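PDB 3K29: type III secretion T3S chaperone from Chlamydia trachomatis, which is a putative YscO homolog that probably serves as a chaperone-like component of the type III secretion apparatus and binds copies of itself. Local coordinates for residues E35-K38 with L39-R42; V94-Q97 with K98-V101. All coordinates share one frame; numbering follows the deposited sequence.

Interaction 1 of 2, residues E35-K38 with L39-R42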
# COMPACT_ATOMS: atom_id res chain seq x y z
N GLU A 35 -3.83 12.94 3.09
CA GLU A 35 -4.68 13.55 2.08
C GLU A 35 -6.16 13.44 2.46
O GLU A 35 -6.89 14.41 2.28
CB GLU A 35 -4.43 12.96 0.67
CG GLU A 35 -2.99 13.15 0.15
CD GLU A 35 -2.44 14.58 0.29
OE1 GLU A 35 -3.10 15.58 -0.06
OE2 GLU A 35 -1.27 14.70 0.69
N GLN A 36 -6.59 12.29 2.98
CA GLN A 36 -7.97 12.12 3.44
C GLN A 36 -8.35 13.16 4.52
O GLN A 36 -9.43 13.77 4.49
CB GLN A 36 -8.21 10.70 3.97
CG GLN A 36 -8.20 9.63 2.88
CD GLN A 36 -9.53 9.46 2.16
OE1 GLN A 36 -10.35 10.39 2.07
NE2 GLN A 36 -9.74 8.26 1.64
N GLU A 37 -7.42 13.39 5.44
CA GLU A 37 -7.56 14.40 6.46
C GLU A 37 -7.64 15.83 5.85
O GLU A 37 -8.44 16.65 6.31
CB GLU A 37 -6.39 14.28 7.45
CG GLU A 37 -6.71 14.73 8.87
CD GLU A 37 -6.86 16.24 8.98
OE1 GLU A 37 -6.22 16.95 8.16
OE2 GLU A 37 -7.62 16.72 9.87
N LYS A 38 -6.82 16.12 4.84
CA LYS A 38 -6.88 17.43 4.15
C LYS A 38 -8.18 17.56 3.40
O LYS A 38 -8.73 18.64 3.38
CB LYS A 38 -5.71 17.68 3.20
CG LYS A 38 -4.33 17.78 3.87
CD LYS A 38 -3.16 17.53 2.88
CE LYS A 38 -3.07 18.60 1.77
NZ LYS A 38 -2.19 18.17 0.64
N LEU A 39 -8.68 16.47 2.82
CA LEU A 39 -10.01 16.49 2.19
C LEU A 39 -11.11 16.86 3.18
O LEU A 39 -12.01 17.65 2.85
CB LEU A 39 -10.35 15.17 1.48
CG LEU A 39 -11.70 15.11 0.73
CD1 LEU A 39 -11.80 16.18 -0.33
CD2 LEU A 39 -11.98 13.73 0.08
N ARG A 40 -11.06 16.27 4.38
CA ARG A 40 -12.03 16.60 5.42
C ARG A 40 -11.96 18.07 5.84
O ARG A 40 -13.01 18.69 6.02
CB ARG A 40 -11.90 15.64 6.62
CG ARG A 40 -12.52 14.26 6.36
CD ARG A 40 -12.60 13.37 7.64
NE ARG A 40 -11.29 13.12 8.26
CZ ARG A 40 -10.43 12.15 7.92
NH1 ARG A 40 -10.70 11.29 6.94
NH2 ARG A 40 -9.28 12.04 8.57
N GLU A 41 -10.76 18.63 5.97
CA GLU A 41 -10.61 20.06 6.24
C GLU A 41 -11.21 20.95 5.15
O GLU A 41 -11.93 21.90 5.46
CB GLU A 41 -9.16 20.43 6.43
CG GLU A 41 -8.71 20.34 7.86
CD GLU A 41 -7.54 21.26 8.17
OE1 GLU A 41 -6.38 20.95 7.77
OE2 GLU A 41 -7.78 22.29 8.84
N ARG A 42 -10.93 20.62 3.87
CA ARG A 42 -11.54 21.34 2.74
C ARG A 42 -13.04 21.26 2.78
O ARG A 42 -13.72 22.24 2.56
CB ARG A 42 -11.02 20.83 1.40
CG ARG A 42 -9.49 20.90 1.27
CD ARG A 42 -8.94 22.27 0.91
NE ARG A 42 -9.42 23.36 1.75
CZ ARG A 42 -8.92 23.70 2.94
NH1 ARG A 42 -7.91 23.00 3.47
NH2 ARG A 42 -9.46 24.74 3.62
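L39, R40, E41 and R42 give their backbone N-H groups to the carbonyls of E35, Q36, E37 and K38, four i to i+4 bonds of a regular alpha helix. The bond from L39 N to E35 O is 2.8 Å long, with an N-H...O angle of 159°. R40 carries most of the side-chain contact. Its chain bends at chi3 (-59°) and folds back toward the preceding turn. One face of the guanidinium then lies over Q36 O and the CA of E37. R40 NH2 comes 3.6 Å from E37 CA and R40 NH1 3.9 Å from Q36 CB. The E37 carboxylate stands nearly perpendicular to this guanidinium, with 86° between the planes. E37 OE2 and R40 NH2 are 5.1 Å apart, so the two charges do not pair. R40 NH2 instead makes a salt bridge with E33, earlier on the helix. E37 OE1 faces E41 OE1 at 4.0 Å, a close approach of like charges. The CG of R42 rests on K38 O at 3.2 Å. On the side that meets helix 70-160, K38 NZ forms a 2.8 Å salt bridge with E35 OE1, on the syn lone pair of that oxygen. The same oxygen accepts a hydrogen bond from Q97, and L39 touches K98 there. This stretch belongs to a predicted coiled coil, and here it pairs with the second long helix. E35 OE1 thus has a cation and an amide as partners, which probably favours the charged form of the E35 carboxylate, while the nearness of E37 and E41 probably costs some electrostatic energy.

Interaction 2 of 2, residues V94-Q97 with K98-V101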
# COMPACT_ATOMS: atom_id res chain seq x y z
N VAL A 94 -12.24 21.78 -2.76
CA VAL A 94 -12.60 20.42 -2.42
C VAL A 94 -12.22 19.48 -3.59
O VAL A 94 -11.66 18.41 -3.35
CB VAL A 94 -14.09 20.30 -2.05
CG1 VAL A 94 -14.58 18.81 -2.07
CG2 VAL A 94 -14.34 20.93 -0.69
N ASN A 95 -12.56 19.86 -4.81
CA ASN A 95 -12.26 19.03 -5.97
C ASN A 95 -10.76 18.84 -6.28
O ASN A 95 -10.35 17.75 -6.69
CB ASN A 95 -12.99 19.53 -7.18
CG ASN A 95 -14.49 19.34 -7.07
OD1 ASN A 95 -14.97 18.50 -6.30
ND2 ASN A 95 -15.23 20.13 -7.84
N LYS A 96 -9.96 19.88 -6.09
CA LYS A 96 -8.49 19.73 -6.11
C LYS A 96 -8.02 18.69 -5.09
O LYS A 96 -7.22 17.79 -5.41
CB LYS A 96 -7.82 21.06 -5.73
CG LYS A 96 -7.33 21.88 -6.90
CD LYS A 96 -8.37 22.05 -7.95
CE LYS A 96 -7.75 22.65 -9.21
NZ LYS A 96 -8.66 23.76 -9.66
N GLN A 97 -8.49 18.82 -3.85
CA GLN A 97 -8.03 17.92 -2.82
C GLN A 97 -8.42 16.47 -3.11
O GLN A 97 -7.65 15.53 -2.84
CB GLN A 97 -8.49 18.37 -1.42
CG GLN A 97 -7.88 17.61 -0.23
CD GLN A 97 -6.39 17.36 -0.36
OE1 GLN A 97 -5.62 18.19 -0.87
NE2 GLN A 97 -5.96 16.20 0.15
N LYS A 98 -9.59 16.29 -3.70
CA LYS A 98 -10.02 14.98 -4.19
C LYS A 98 -9.00 14.37 -5.11
O LYS A 98 -8.78 13.16 -5.04
CB LYS A 98 -11.41 15.02 -4.85
CG LYS A 98 -12.47 15.17 -3.75
CD LYS A 98 -13.90 14.95 -4.17
CE LYS A 98 -14.70 15.05 -2.88
NZ LYS A 98 -16.08 14.47 -2.96
N GLU A 99 -8.39 15.20 -5.95
CA GLU A 99 -7.39 14.73 -6.89
C GLU A 99 -6.12 14.20 -6.17
O GLU A 99 -5.52 13.22 -6.60
CB GLU A 99 -6.99 15.82 -7.87
CG GLU A 99 -8.05 16.31 -8.83
CD GLU A 99 -7.47 17.36 -9.78
OE1 GLU A 99 -6.80 16.98 -10.75
OE2 GLU A 99 -7.64 18.56 -9.55
N ASN A 100 -5.73 14.89 -5.10
CA ASN A 100 -4.67 14.42 -4.22
C ASN A 100 -5.02 13.11 -3.55
O ASN A 100 -4.15 12.22 -3.44
CB ASN A 100 -4.31 15.47 -3.16
CG ASN A 100 -3.67 16.69 -3.75
OD1 ASN A 100 -3.03 16.63 -4.80
ND2 ASN A 100 -3.85 17.82 -3.10
N VAL A 101 -6.26 12.98 -3.09
CA VAL A 101 -6.68 11.73 -2.45
C VAL A 101 -6.61 10.56 -3.43
O VAL A 101 -6.10 9.50 -3.09
CB VAL A 101 -8.06 11.82 -1.79
CG1 VAL A 101 -8.60 10.42 -1.43
CG2 VAL A 101 -7.98 12.67 -0.53
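Q97 and N100 make the one side-chain hydrogen bond of this contact. N100 ND2 donates to Q97 OE1 at 2.9 Å, and the bond is nearly straight at 165°. Q97 OE1 lies close to the amide plane of N100, but the donor stands well above the carbonyl plane of Q97, away from its lone pairs. The two amide planes are 59° apart. The CG of Q97 is anti to the backbone N (chi1 -171°), and a bend at chi2 swings the amide along the helix to N100. Q97 NE2 in turn donates to E35 on helix 8-66, so both ends of this buried amide are held.

The backbone bonds are helical. K98 N, N100 N and V101 N reach V94 O, K96 O and Q97 O. The N-H of E99 is shared between two carbonyls, N95 O at 3.3 Å and K96 O at 2.9 Å, and both bonds are weak. Helix 70-160 packs here against helix 8-66 in a long antiparallel helical hairpin. V94, Q97, K98 and N100 all touch the other helix.

Van der Waals contacts run along the same turns. V94 and K98 lie side by side, with V94 CG1 3.8 Å from K98 CE. V101 CG2 sits 4.1 Å from Q97 NE2, its side chain crossing that of Q97 at about a right angle.

The charged side chains come last. K96 and E99 are exposed and run alongside each other, and K96 CD is 3.9 Å from E99 OE2. Their charged ends stay apart, with K96 NZ 5.3 Å from E99 OE2. K96 NZ forms its salt bridge with E92, one turn back. K98 NZ makes a long, weak ion pair with E43 on helix 8-66.

How the interactions relate
Interaction 1 lies on helix 8-66 and interaction 2 on helix 70-160, the two long helices of the hairpin. Their centres are about 8 Å apart and they touch directly. A probable hydrogen bond joins E35 OE1 to Q97 NE2, so the K38-E35 salt bridge and the Q97-N100 amide pair form one polar chain between the helices. K38 CB and the backbone of L39 pack on Q97 around it. Interaction 1 is a surface contact with no buried residue, and charged groups dominate it. Interaction 2 is partly buried, with V94 and Q97 inside, and relies more on neutral amides and aliphatic carbon.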